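Long-range contacts in viral structural protein 4 (PDB 6TZ0), which binds GTP and sits beside the RNA-dependent RNA polymerase of a cytoplasmic polyhedrosis virus, where it is probably a nucleotide-dependent cofactor of transcription: residues M72-I77 against N173-Y178; T82-T87 against A137-S142; Q420-L425 against D450-V455; G489-Q494 against D532-L537. All blocks are in the same frame, centred on the assembly; numbering follows the deposited sequence.

Contact 1: M72-I77 against N173-Y178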
loop_
_atom_site.group_PDB
_atom_site.type_symbol
_atom_site.label_atom_id
_atom_site.label_comp_id
_atom_site.label_asym_id
_atom_site.label_seq_id
_atom_site.Cartn_x
_atom_site.Cartn_y
_atom_site.Cartn_z
ATOM N N MET B 72 5.438 -21.199 -30.489
ATOM C CA MET B 72 5.745 -22.329 -31.359
ATOM C C MET B 72 4.480 -22.919 -31.971
ATOM O O MET B 72 4.432 -23.178 -33.180
ATOM C CB MET B 72 6.497 -23.394 -30.572
ATOM C CG MET B 72 7.021 -24.535 -31.401
ATOM S SD MET B 72 8.411 -24.047 -32.421
ATOM C CE MET B 72 9.667 -23.898 -31.159
ATOM N N TYR B 73 3.448 -23.139 -31.144
ATOM C CA TYR B 73 2.156 -23.615 -31.637
ATOM C C TYR B 73 1.535 -22.635 -32.625
ATOM O O TYR B 73 0.959 -23.049 -33.640
ATOM C CB TYR B 73 1.189 -23.846 -30.473
ATOM C CG TYR B 73 1.363 -25.118 -29.672
ATOM C CD1 TYR B 73 0.872 -26.328 -30.143
ATOM C CD2 TYR B 73 1.953 -25.099 -28.418
ATOM C CE1 TYR B 73 1.007 -27.483 -29.408
ATOM C CE2 TYR B 73 2.092 -26.251 -27.677
ATOM C CZ TYR B 73 1.615 -27.437 -28.177
ATOM O OH TYR B 73 1.752 -28.583 -27.435
ATOM N N ALA B 74 1.651 -21.335 -32.342
ATOM C CA ALA B 74 1.103 -20.317 -33.228
ATOM C C ALA B 74 1.800 -20.320 -34.578
ATOM O O ALA B 74 1.142 -20.211 -35.618
ATOM C CB ALA B 74 1.214 -18.943 -32.571
ATOM N N ASP B 75 3.126 -20.479 -34.585
ATOM C CA ASP B 75 3.858 -20.537 -35.847
ATOM C C ASP B 75 3.510 -21.788 -36.642
ATOM O O ASP B 75 3.274 -21.705 -37.852
ATOM C CB ASP B 75 5.359 -20.476 -35.590
ATOM C CG ASP B 75 5.797 -19.145 -35.033
ATOM O OD1 ASP B 75 5.097 -18.141 -35.268
ATOM O OD2 ASP B 75 6.851 -19.100 -34.366
ATOM N N MET B 76 3.425 -22.939 -35.965
ATOM C CA MET B 76 3.127 -24.198 -36.642
ATOM C C MET B 76 1.730 -24.209 -37.241
ATOM O O MET B 76 1.523 -24.755 -38.329
ATOM C CB MET B 76 3.281 -25.352 -35.663
ATOM C CG MET B 76 4.695 -25.615 -35.258
ATOM S SD MET B 76 4.791 -26.712 -33.857
ATOM C CE MET B 76 4.150 -28.157 -34.633
ATOM N N ILE B 77 0.756 -23.616 -36.558
ATOM C CA ILE B 77 -0.601 -23.661 -37.087
ATOM C C ILE B 77 -0.831 -22.543 -38.095
ATOM O O ILE B 77 -1.292 -22.787 -39.215
ATOM C CB ILE B 77 -1.628 -23.610 -35.944
ATOM C CG1 ILE B 77 -1.455 -24.818 -35.031
ATOM C CG2 ILE B 77 -3.028 -23.599 -36.505
ATOM C CD1 ILE B 77 -2.174 -24.693 -33.728
ATOM N N ASN B 173 -7.232 -18.469 -26.871
ATOM C CA ASN B 173 -6.836 -17.184 -26.302
ATOM C C ASN B 173 -5.343 -17.116 -26.031
ATOM O O ASN B 173 -4.746 -16.040 -26.133
ATOM C CB ASN B 173 -7.587 -16.918 -25.001
ATOM C CG ASN B 173 -9.033 -16.581 -25.220
ATOM O OD1 ASN B 173 -9.378 -15.849 -26.142
ATOM N ND2 ASN B 173 -9.894 -17.100 -24.363
ATOM N N GLN B 174 -4.731 -18.243 -25.667
ATOM C CA GLN B 174 -3.281 -18.289 -25.523
ATOM C C GLN B 174 -2.583 -18.134 -26.867
ATOM O O GLN B 174 -1.483 -17.578 -26.933
ATOM C CB GLN B 174 -2.877 -19.599 -24.855
ATOM C CG GLN B 174 -3.424 -19.737 -23.454
ATOM C CD GLN B 174 -3.238 -21.114 -22.876
ATOM O OE1 GLN B 174 -2.610 -21.976 -23.478
ATOM N NE2 GLN B 174 -3.851 -21.350 -21.732
ATOM N N LEU B 175 -3.208 -18.611 -27.944
ATOM C CA LEU B 175 -2.616 -18.466 -29.272
ATOM C C LEU B 175 -2.806 -17.083 -29.883
ATOM O O LEU B 175 -2.049 -16.733 -30.792
ATOM C CB LEU B 175 -3.197 -19.498 -30.231
ATOM C CG LEU B 175 -2.887 -20.950 -29.915
ATOM C CD1 LEU B 175 -3.630 -21.821 -30.888
ATOM C CD2 LEU B 175 -1.406 -21.186 -29.988
ATOM N N ILE B 176 -3.815 -16.322 -29.443
ATOM C CA ILE B 176 -4.091 -15.001 -30.026
ATOM C C ILE B 176 -2.922 -14.043 -29.825
ATOM O O ILE B 176 -2.595 -13.251 -30.718
ATOM C CB ILE B 176 -5.407 -14.422 -29.451
ATOM C CG1 ILE B 176 -6.614 -15.211 -29.933
ATOM C CG2 ILE B 176 -5.639 -12.978 -29.851
ATOM C CD1 ILE B 176 -7.876 -14.880 -29.176
ATOM N N ALA B 177 -2.225 -14.145 -28.694
ATOM C CA ALA B 177 -1.153 -13.214 -28.357
ATOM C C ALA B 177 0.081 -13.345 -29.240
ATOM O O ALA B 177 0.933 -12.453 -29.211
ATOM C CB ALA B 177 -0.746 -13.404 -26.901
ATOM N N TYR B 178 0.207 -14.420 -30.013
ATOM C CA TYR B 178 1.387 -14.656 -30.833
ATOM C C TYR B 178 1.002 -14.864 -32.290
ATOM O O TYR B 178 1.671 -15.591 -33.023
ATOM C CB TYR B 178 2.175 -15.848 -30.305
ATOM C CG TYR B 178 2.706 -15.612 -28.917
ATOM C CD1 TYR B 178 3.874 -14.896 -28.715
ATOM C CD2 TYR B 178 2.023 -16.082 -27.807
ATOM C CE1 TYR B 178 4.358 -14.671 -27.447
ATOM C CE2 TYR B 178 2.497 -15.860 -26.537
ATOM C CZ TYR B 178 3.664 -15.154 -26.363
ATOM O OH TYR B 178 4.141 -14.934 -25.095
#
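Leu175 reaches across to the helix of residues 72-77 with both of its methyl branches. Leu175 CD2 lies 3.7 Å from Tyr73 CB and 3.9 Å from the backbone N of Ala74. The other branch serves Ile77: with chi2 at 175°, Leu175 CD1 is carried out to meet Ile77 CD1 at 4.3 Å. A forked leucine suits the place because its two ends reach residues one turn apart on the facing helix. A second apolar patch lies at Ala74, whose CB is 4.0 Å from Tyr178 CB, while the tyrosine ring leads away from the helix. The small alanine suits a close approach, its CA lying 5.7 Å from Leu175 CA. Of the polar groups, the carbonyl O of Tyr178 rests 3.4 Å from Ala74 CB, a van der Waals contact, and Gln174 O lies in the plane of the Tyr178 ring, at its edge. Beyond the pair, Ile176 packs on Tyr583 and Tyr178 on Leu943, both of the polymerase chain. Within the subunit, Leu56 of helix 41-60 touches Tyr73, Ile77 and Leu175 together, and helix 136-146 receives the side chain of Tyr73 through Ala137 and Leu138.

Contact 2: T82-T87 against A137-S142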
loop_
_atom_site.group_PDB
_atom_site.type_symbol
_atom_site.label_atom_id
_atom_site.label_comp_id
_atom_site.label_asym_id
_atom_site.label_seq_id
_atom_site.Cartn_x
_atom_site.Cartn_y
_atom_site.Cartn_z
ATOM N N THR B 82 7.120 -24.723 -39.527
ATOM C CA THR B 82 7.968 -25.331 -38.513
ATOM C C THR B 82 7.746 -26.833 -38.482
ATOM O O THR B 82 6.605 -27.291 -38.386
ATOM C CB THR B 82 7.690 -24.723 -37.140
ATOM O OG1 THR B 82 7.864 -23.303 -37.202
ATOM C CG2 THR B 82 8.636 -25.289 -36.102
ATOM N N LYS B 83 8.833 -27.592 -38.574
ATOM C CA LYS B 83 8.812 -29.039 -38.422
ATOM C C LYS B 83 9.640 -29.410 -37.202
ATOM O O LYS B 83 10.823 -29.067 -37.125
ATOM C CB LYS B 83 9.367 -29.732 -39.665
ATOM C CG LYS B 83 8.519 -29.576 -40.906
ATOM C CD LYS B 83 9.160 -30.281 -42.083
ATOM C CE LYS B 83 8.345 -30.090 -43.349
ATOM N NZ LYS B 83 8.992 -30.740 -44.523
ATOM N N VAL B 84 9.023 -30.102 -36.251
ATOM C CA VAL B 84 9.716 -30.608 -35.072
ATOM C C VAL B 84 9.766 -32.121 -35.198
ATOM O O VAL B 84 8.721 -32.775 -35.299
ATOM C CB VAL B 84 9.025 -30.178 -33.770
ATOM C CG1 VAL B 84 9.796 -30.684 -32.574
ATOM C CG2 VAL B 84 8.885 -28.669 -33.707
ATOM N N THR B 85 10.972 -32.679 -35.211
ATOM C CA THR B 85 11.166 -34.083 -35.541
ATOM C C THR B 85 12.236 -34.673 -34.636
ATOM O O THR B 85 13.304 -34.081 -34.468
ATOM C CB THR B 85 11.560 -34.240 -37.016
ATOM O OG1 THR B 85 10.521 -33.703 -37.841
ATOM C CG2 THR B 85 11.770 -35.697 -37.384
ATOM N N VAL B 86 11.944 -35.830 -34.047
ATOM C CA VAL B 86 12.913 -36.534 -33.215
ATOM C C VAL B 86 13.881 -37.285 -34.117
ATOM O O VAL B 86 13.468 -38.108 -34.941
ATOM C CB VAL B 86 12.217 -37.490 -32.239
ATOM C CG1 VAL B 86 13.250 -38.299 -31.476
ATOM C CG2 VAL B 86 11.338 -36.714 -31.280
ATOM N N THR B 87 15.170 -37.003 -33.964
ATOM C CA THR B 87 16.202 -37.623 -34.784
ATOM C C THR B 87 17.045 -38.595 -33.971
ATOM O O THR B 87 17.441 -38.296 -32.845
ATOM C CB THR B 87 17.121 -36.563 -35.419
ATOM O OG1 THR B 87 17.749 -35.791 -34.388
ATOM C CG2 THR B 87 16.322 -35.638 -36.319
ATOM N N ALA B 137 4.719 -33.186 -27.506
ATOM C CA ALA B 137 3.474 -32.631 -28.021
ATOM C C ALA B 137 3.702 -31.841 -29.301
ATOM O O ALA B 137 2.874 -31.880 -30.221
ATOM C CB ALA B 137 2.832 -31.751 -26.956
ATOM N N LEU B 138 4.828 -31.131 -29.383
ATOM C CA LEU B 138 5.159 -30.401 -30.597
ATOM C C LEU B 138 5.488 -31.339 -31.750
ATOM O O LEU B 138 5.170 -31.023 -32.897
ATOM C CB LEU B 138 6.315 -29.440 -30.332
ATOM C CG LEU B 138 5.999 -28.265 -29.406
ATOM C CD1 LEU B 138 7.244 -27.471 -29.098
ATOM C CD2 LEU B 138 4.941 -27.368 -30.009
ATOM N N THR B 139 6.089 -32.502 -31.474
ATOM C CA THR B 139 6.296 -33.486 -32.533
ATOM C C THR B 139 4.980 -34.065 -33.026
ATOM O O THR B 139 4.819 -34.312 -34.227
ATOM C CB THR B 139 7.206 -34.619 -32.066
ATOM O OG1 THR B 139 6.691 -35.191 -30.858
ATOM C CG2 THR B 139 8.620 -34.140 -31.871
ATOM N N GLU B 140 4.035 -34.301 -32.115
ATOM C CA GLU B 140 2.730 -34.818 -32.519
ATOM C C GLU B 140 1.966 -33.807 -33.373
ATOM O O GLU B 140 1.408 -34.160 -34.426
ATOM C CB GLU B 140 1.940 -35.204 -31.272
ATOM C CG GLU B 140 0.605 -35.846 -31.531
ATOM C CD GLU B 140 -0.064 -36.290 -30.251
ATOM O OE1 GLU B 140 0.545 -36.114 -29.176
ATOM O OE2 GLU B 140 -1.198 -36.806 -30.312
ATOM N N MET B 141 1.972 -32.537 -32.957
ATOM C CA MET B 141 1.362 -31.478 -33.755
ATOM C C MET B 141 2.085 -31.281 -35.084
ATOM O O MET B 141 1.443 -30.983 -36.098
ATOM C CB MET B 141 1.340 -30.177 -32.949
ATOM C CG MET B 141 0.664 -29.008 -33.647
ATOM S SD MET B 141 -1.099 -29.216 -33.909
ATOM C CE MET B 141 -1.702 -28.804 -32.285
ATOM N N SER B 142 3.403 -31.494 -35.113
ATOM C CA SER B 142 4.162 -31.364 -36.350
ATOM C C SER B 142 3.810 -32.459 -37.341
ATOM O O SER B 142 3.636 -32.182 -38.531
ATOM C CB SER B 142 5.653 -31.377 -36.038
ATOM O OG SER B 142 6.415 -31.292 -37.223
#
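Ser142 OG accepts the backbone N-H of Val84 at N to OG 3.0 Å, with an N-H...O angle of 152°, and this is the hydrogen bond that fastens the extended segment 82-87 to helix 137-142. With OG anti to the backbone N (chi1 178°), the hydroxyl extends from the helix to the passing chain. Serine suits the spot: its short side chain puts an acceptor next to the extended backbone without holding it off, and Lys83 CA comes within 3.5 Å of the same OG. Beside this bond lies an apolar patch built on Val84. Its CG1 meets Thr139 CG2 at 3.7 Å, the two side chains crossing at about a right angle, while Val84 CG2 lies 4.3 Å from Leu138 CB. Thr139 CG2 is shared, for Val86 CG2 approaches it at 3.8 Å from further along the segment. Lys83 CB still touches Ser142 OG, and its chain is extended beyond CG.

Further out, Thr139 is oriented by its hydroxyl, which bonds to Lys136 O one turn back in the helix; chi1 of 54° serves that bond and leaves the methyl facing the valines. Ser142 is anchored by its own backbone N, bonded to Leu138 O at 2.9 Å. Elsewhere the helix meets helix 41-60, with a salt bridge from Glu140 to Lys58 and packing of Met141 on Met55. Chemically, the contact joins a loop to a helix by one directional polar link set beside a hydrophobic patch: a single bond pins Val84 N to Ser142, and the valine methyls cover the adjoining helix surface.

Contact 3: Q420-L425 against D450-V455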
loop_
_atom_site.group_PDB
_atom_site.type_symbol
_atom_site.label_atom_id
_atom_site.label_comp_id
_atom_site.label_asym_id
_atom_site.label_seq_id
_atom_site.Cartn_x
_atom_site.Cartn_y
_atom_site.Cartn_z
ATOM N N GLN B 420 -37.485 24.531 -6.766
ATOM C CA GLN B 420 -37.792 25.883 -6.315
ATOM C C GLN B 420 -36.560 26.777 -6.360
ATOM O O GLN B 420 -36.640 27.928 -6.813
ATOM C CB GLN B 420 -38.360 25.822 -4.902
ATOM C CG GLN B 420 -39.686 25.105 -4.828
ATOM C CD GLN B 420 -40.129 24.833 -3.411
ATOM O OE1 GLN B 420 -39.404 25.105 -2.457
ATOM N NE2 GLN B 420 -41.324 24.275 -3.265
ATOM N N LYS B 421 -35.411 26.256 -5.915
ATOM C CA LYS B 421 -34.189 27.058 -5.945
ATOM C C LYS B 421 -33.740 27.343 -7.375
ATOM O O LYS B 421 -33.323 28.466 -7.687
ATOM C CB LYS B 421 -33.077 26.364 -5.161
ATOM C CG LYS B 421 -33.428 26.082 -3.713
ATOM C CD LYS B 421 -33.740 27.344 -2.925
ATOM C CE LYS B 421 -32.503 28.165 -2.651
ATOM N NZ LYS B 421 -32.813 29.323 -1.776
ATOM N N ALA B 422 -33.871 26.361 -8.272
ATOM C CA ALA B 422 -33.498 26.575 -9.665
ATOM C C ALA B 422 -34.471 27.511 -10.366
ATOM O O ALA B 422 -34.063 28.294 -11.228
ATOM C CB ALA B 422 -33.420 25.239 -10.397
ATOM N N SER B 423 -35.755 27.471 -9.996
ATOM C CA SER B 423 -36.722 28.381 -10.601
ATOM C C SER B 423 -36.479 29.820 -10.162
ATOM O O SER B 423 -36.577 30.747 -10.975
ATOM C CB SER B 423 -38.141 27.939 -10.252
ATOM O OG SER B 423 -39.097 28.798 -10.841
ATOM N N GLU B 424 -36.136 30.022 -8.885
ATOM C CA GLU B 424 -35.763 31.358 -8.426
ATOM C C GLU B 424 -34.479 31.835 -9.092
ATOM O O GLU B 424 -34.342 33.022 -9.422
ATOM C CB GLU B 424 -35.604 31.367 -6.910
ATOM C CG GLU B 424 -36.896 31.164 -6.155
ATOM C CD GLU B 424 -36.687 31.121 -4.659
ATOM O OE1 GLU B 424 -35.518 31.156 -4.222
ATOM O OE2 GLU B 424 -37.690 31.042 -3.919
ATOM N N LEU B 425 -33.542 30.913 -9.315
ATOM C CA LEU B 425 -32.292 31.250 -9.982
ATOM C C LEU B 425 -32.522 31.628 -11.441
ATOM O O LEU B 425 -31.816 32.482 -11.984
ATOM C CB LEU B 425 -31.338 30.066 -9.871
ATOM C CG LEU B 425 -29.897 30.268 -10.296
ATOM C CD1 LEU B 425 -29.286 31.288 -9.372
ATOM C CD2 LEU B 425 -29.153 28.955 -10.216
ATOM N N ASP B 450 -22.973 26.946 -12.249
ATOM C CA ASP B 450 -22.090 27.073 -11.092
ATOM C C ASP B 450 -22.853 27.557 -9.863
ATOM O O ASP B 450 -22.597 27.096 -8.744
ATOM C CB ASP B 450 -20.933 28.011 -11.414
ATOM C CG ASP B 450 -19.968 27.413 -12.408
ATOM O OD1 ASP B 450 -19.894 26.171 -12.481
ATOM O OD2 ASP B 450 -19.266 28.180 -13.097
ATOM N N GLU B 451 -23.814 28.458 -10.055
ATOM C CA GLU B 451 -24.668 28.889 -8.953
ATOM C C GLU B 451 -25.589 27.765 -8.489
ATOM O O GLU B 451 -25.855 27.622 -7.285
ATOM C CB GLU B 451 -25.465 30.111 -9.395
ATOM C CG GLU B 451 -24.594 31.335 -9.606
ATOM C CD GLU B 451 -25.336 32.485 -10.251
ATOM O OE1 GLU B 451 -26.466 32.274 -10.729
ATOM O OE2 GLU B 451 -24.790 33.608 -10.276
ATOM N N MET B 452 -26.055 26.941 -9.427
ATOM C CA MET B 452 -26.814 25.756 -9.044
ATOM C C MET B 452 -25.950 24.746 -8.288
ATOM O O MET B 452 -26.438 24.083 -7.371
ATOM C CB MET B 452 -27.436 25.116 -10.279
ATOM C CG MET B 452 -28.450 24.048 -9.959
ATOM S SD MET B 452 -29.904 24.731 -9.153
ATOM C CE MET B 452 -30.498 23.306 -8.251
ATOM N N ASN B 453 -24.664 24.631 -8.628
ATOM C CA ASN B 453 -23.779 23.776 -7.839
ATOM C C ASN B 453 -23.532 24.354 -6.453
ATOM O O ASN B 453 -23.350 23.597 -5.493
ATOM C CB ASN B 453 -22.447 23.558 -8.553
ATOM C CG ASN B 453 -22.577 22.678 -9.763
ATOM O OD1 ASN B 453 -23.399 21.776 -9.792
ATOM N ND2 ASN B 453 -21.731 22.903 -10.752
ATOM N N GLU B 454 -23.535 25.683 -6.331
ATOM C CA GLU B 454 -23.452 26.313 -5.014
ATOM C C GLU B 454 -24.689 26.041 -4.169
ATOM O O GLU B 454 -24.589 25.955 -2.942
ATOM C CB GLU B 454 -23.254 27.819 -5.152
ATOM C CG GLU B 454 -21.916 28.227 -5.709
ATOM C CD GLU B 454 -21.801 29.725 -5.874
ATOM O OE1 GLU B 454 -22.812 30.422 -5.661
ATOM O OE2 GLU B 454 -20.703 30.205 -6.224
ATOM N N VAL B 455 -25.862 25.927 -4.787
ATOM C CA VAL B 455 -27.021 25.593 -3.959
ATOM C C VAL B 455 -27.122 24.082 -3.743
ATOM O O VAL B 455 -27.787 23.638 -2.800
ATOM C CB VAL B 455 -28.319 26.191 -4.539
ATOM C CG1 VAL B 455 -28.850 25.390 -5.673
ATOM C CG2 VAL B 455 -29.374 26.365 -3.469
#
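Lys421, Ala422 and Leu425 face Glu451, Met452 and Val455 in a roughly antiparallel helix pair, part of the helical region inserted between strands 378-381 and 484-489 of the parallel-sheet nucleotide-binding domain. The axes of the two short segments pass 10.5 Å apart with an angle of 146° between their directions. Each helix offers residues spaced one, three or four apart, which brings them onto a common face. Leu425 closes the end of the interface beside Glu451: its CD2 lies 3.8 Å from the backbone N of Met452. Leu425 CD1 meets both Glu451 CB, at 4.0 Å, and the carboxylate OE1 of Glu451, at 3.3 Å. Leucine suits this position because its fork covers both the helix backbone and the chain of the acid, which it crosses obliquely. Met452 is bent at chi2 (66°), and its sulfur SD comes to 3.8 Å from Ala422 CB; a small alanine accepts the bulky thioether. Met452 also touches Leu530 of helix 524-537. At the edge, Lys421 lends its hydrocarbon portion rather than its charge: the chain is folded at chi2 and chi3 (-72°), and its CE rests 3.7 Å from CG2 of Val455.

Contact 4: G489-Q494 against D532-L537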
loop_
_atom_site.group_PDB
_atom_site.type_symbol
_atom_site.label_atom_id
_atom_site.label_comp_id
_atom_site.label_asym_id
_atom_site.label_seq_id
_atom_site.Cartn_x
_atom_site.Cartn_y
_atom_site.Cartn_z
ATOM N N GLY B 489 -30.592 8.227 -7.987
ATOM C CA GLY B 489 -29.806 9.423 -7.787
ATOM C C GLY B 489 -29.680 10.210 -9.076
ATOM O O GLY B 489 -29.994 9.716 -10.156
ATOM N N HIS B 490 -29.221 11.452 -8.945
ATOM C CA HIS B 490 -29.038 12.295 -10.116
ATOM C C HIS B 490 -27.594 12.477 -10.550
ATOM O O HIS B 490 -27.364 12.728 -11.732
ATOM C CB HIS B 490 -29.638 13.687 -9.906
ATOM C CG HIS B 490 -31.131 13.723 -9.950
ATOM N ND1 HIS B 490 -31.906 13.915 -8.829
ATOM C CD2 HIS B 490 -31.993 13.551 -10.977
ATOM C CE1 HIS B 490 -33.181 13.913 -9.175
ATOM N NE2 HIS B 490 -33.261 13.676 -10.469
ATOM N N PHE B 491 -26.623 12.361 -9.648
ATOM C CA PHE B 491 -25.244 12.653 -10.015
ATOM C C PHE B 491 -24.284 11.967 -9.058
ATOM O O PHE B 491 -24.648 11.605 -7.940
ATOM C CB PHE B 491 -24.986 14.162 -10.074
ATOM C CG PHE B 491 -25.363 14.917 -8.828
ATOM C CD1 PHE B 491 -26.636 15.440 -8.683
ATOM C CD2 PHE B 491 -24.435 15.153 -7.832
ATOM C CE1 PHE B 491 -26.986 16.141 -7.558
ATOM C CE2 PHE B 491 -24.781 15.860 -6.705
ATOM C CZ PHE B 491 -26.060 16.354 -6.571
ATOM N N ASN B 492 -23.041 11.809 -9.518
ATOM C CA ASN B 492 -22.072 10.954 -8.843
ATOM C C ASN B 492 -21.551 11.518 -7.531
ATOM O O ASN B 492 -20.881 10.786 -6.800
ATOM C CB ASN B 492 -20.869 10.672 -9.741
ATOM C CG ASN B 492 -21.218 9.830 -10.933
ATOM O OD1 ASN B 492 -21.017 10.237 -12.069
ATOM N ND2 ASN B 492 -21.755 8.647 -10.683
ATOM N N ALA B 493 -21.813 12.783 -7.212
ATOM C CA ALA B 493 -21.356 13.305 -5.931
ATOM C C ALA B 493 -22.205 12.805 -4.774
ATOM O O ALA B 493 -21.814 12.973 -3.618
ATOM C CB ALA B 493 -21.351 14.829 -5.944
ATOM N N GLN B 494 -23.345 12.192 -5.058
ATOM C CA GLN B 494 -24.165 11.552 -4.047
ATOM C C GLN B 494 -23.645 10.182 -3.641
ATOM O O GLN B 494 -24.255 9.544 -2.785
ATOM C CB GLN B 494 -25.595 11.446 -4.559
ATOM C CG GLN B 494 -26.243 12.791 -4.729
ATOM C CD GLN B 494 -27.599 12.710 -5.359
ATOM O OE1 GLN B 494 -28.042 11.643 -5.764
ATOM N NE2 GLN B 494 -28.273 13.841 -5.446
ATOM N N ASP B 532 -29.596 19.597 -17.544
ATOM C CA ASP B 532 -28.261 19.958 -18.010
ATOM C C ASP B 532 -27.270 20.093 -16.857
ATOM O O ASP B 532 -26.101 19.713 -16.995
ATOM C CB ASP B 532 -28.326 21.237 -18.831
ATOM C CG ASP B 532 -28.903 21.016 -20.206
ATOM O OD1 ASP B 532 -28.731 19.914 -20.756
ATOM O OD2 ASP B 532 -29.521 21.952 -20.740
ATOM N N THR B 533 -27.730 20.584 -15.700
ATOM C CA THR B 533 -26.877 20.645 -14.512
ATOM C C THR B 533 -26.473 19.250 -14.041
ATOM O O THR B 533 -25.291 18.983 -13.767
ATOM C CB THR B 533 -27.610 21.386 -13.396
ATOM O OG1 THR B 533 -27.980 22.687 -13.850
ATOM C CG2 THR B 533 -26.731 21.522 -12.167
ATOM N N TYR B 534 -27.446 18.337 -13.957
ATOM C CA TYR B 534 -27.158 16.983 -13.506
ATOM C C TYR B 534 -26.307 16.228 -14.512
ATOM O O TYR B 534 -25.477 15.411 -14.111
ATOM C CB TYR B 534 -28.459 16.230 -13.250
ATOM C CG TYR B 534 -29.267 16.744 -12.089
ATOM C CD1 TYR B 534 -28.678 17.471 -11.067
ATOM C CD2 TYR B 534 -30.634 16.528 -12.036
ATOM C CE1 TYR B 534 -29.426 17.943 -10.017
ATOM C CE2 TYR B 534 -31.388 17.001 -10.997
ATOM C CZ TYR B 534 -30.781 17.708 -9.990
ATOM O OH TYR B 534 -31.536 18.176 -8.947
ATOM N N TYR B 535 -26.491 16.496 -15.810
ATOM C CA TYR B 535 -25.607 15.936 -16.827
ATOM C C TYR B 535 -24.182 16.434 -16.650
ATOM O O TYR B 535 -23.227 15.662 -16.789
ATOM C CB TYR B 535 -26.118 16.289 -18.223
ATOM C CG TYR B 535 -25.174 15.861 -19.318
ATOM C CD1 TYR B 535 -25.057 14.529 -19.671
ATOM C CD2 TYR B 535 -24.391 16.791 -19.992
ATOM C CE1 TYR B 535 -24.191 14.132 -20.659
ATOM C CE2 TYR B 535 -23.521 16.401 -20.975
ATOM C CZ TYR B 535 -23.423 15.070 -21.305
ATOM O OH TYR B 535 -22.558 14.673 -22.295
ATOM N N ARG B 536 -24.021 17.718 -16.330
ATOM C CA ARG B 536 -22.699 18.267 -16.063
ATOM C C ARG B 536 -22.085 17.685 -14.793
ATOM O O ARG B 536 -20.863 17.709 -14.636
ATOM C CB ARG B 536 -22.803 19.799 -16.006
ATOM C CG ARG B 536 -21.507 20.588 -15.851
ATOM C CD ARG B 536 -21.749 22.067 -16.076
ATOM N NE ARG B 536 -20.557 22.879 -15.875
ATOM C CZ ARG B 536 -20.279 23.522 -14.750
ATOM N NH1 ARG B 536 -21.117 23.462 -13.732
ATOM N NH2 ARG B 536 -19.170 24.235 -14.646
ATOM N N LEU B 537 -22.891 17.120 -13.900
ATOM C CA LEU B 537 -22.336 16.460 -12.728
ATOM C C LEU B 537 -22.317 14.934 -12.807
ATOM O O LEU B 537 -21.841 14.298 -11.867
ATOM C CB LEU B 537 -23.102 16.886 -11.484
ATOM C CG LEU B 537 -22.966 18.324 -11.036
ATOM C CD1 LEU B 537 -23.925 18.537 -9.914
ATOM C CD2 LEU B 537 -21.539 18.579 -10.601
#
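Tyr534 can be followed outward from the helix of residues 532-537 into the loop 489-494. Its CB lies 4.0 Å from the carbonyl O of His490. Next, Tyr534 CG is 3.8 Å from His490 CB, which itself stands over the ring centre in a CH-pi contact. The ring then divides its neighbours. Tyr534 CD1 approaches Phe491 CD1 at 3.7 Å, and CE1 meets Phe491 CE1. On the imidazole side, Tyr534 CD2 is 3.4 Å from His490 CD2, and CE2 and CZ also reach this ring. The His490 and Tyr534 rings form an offset stack, centroids 4.3 Å apart and planes at 23°; two flat groups suit so close an approach. The two faces of the Phe491 ring are taken by Leu537 CD1 and Gln494 CG, the branched leucine being able to set a methyl over the ring. The cluster borders the P-loop, with the side chain of Tyr534 about 4 Å from that of Lys355 and that of His490 about 4 Å from that of Lys359. Buried aromatic groups thus pack beside two lysines of the GTP sites seen in this protein, which would be expected to limit the imidazole's freedom near where nucleotide can bind.

Overall arrangement
From the N terminus, helix 70-79 takes part in contact 1, which closes a long loop back from 173-178. Nested inside that loop, contact 2 sets the segment after this helix against helix 136-146; the two contacts touch where Met76 and Tyr73 meet the latter helix, so that these helices pack into one region. Contacts 3 and 4 follow in series, on the far part of the chain, with about 43 Å between the nearest atoms of contacts 1 and 3. Contact 3 closes a short loop within the helical insertion between strands 378-381 and 484-489, and contact 4 joins the loop after strand 484-489 to helix 524-537. A salt bridge from Asp450 to Arg536 ties these last two contacts together.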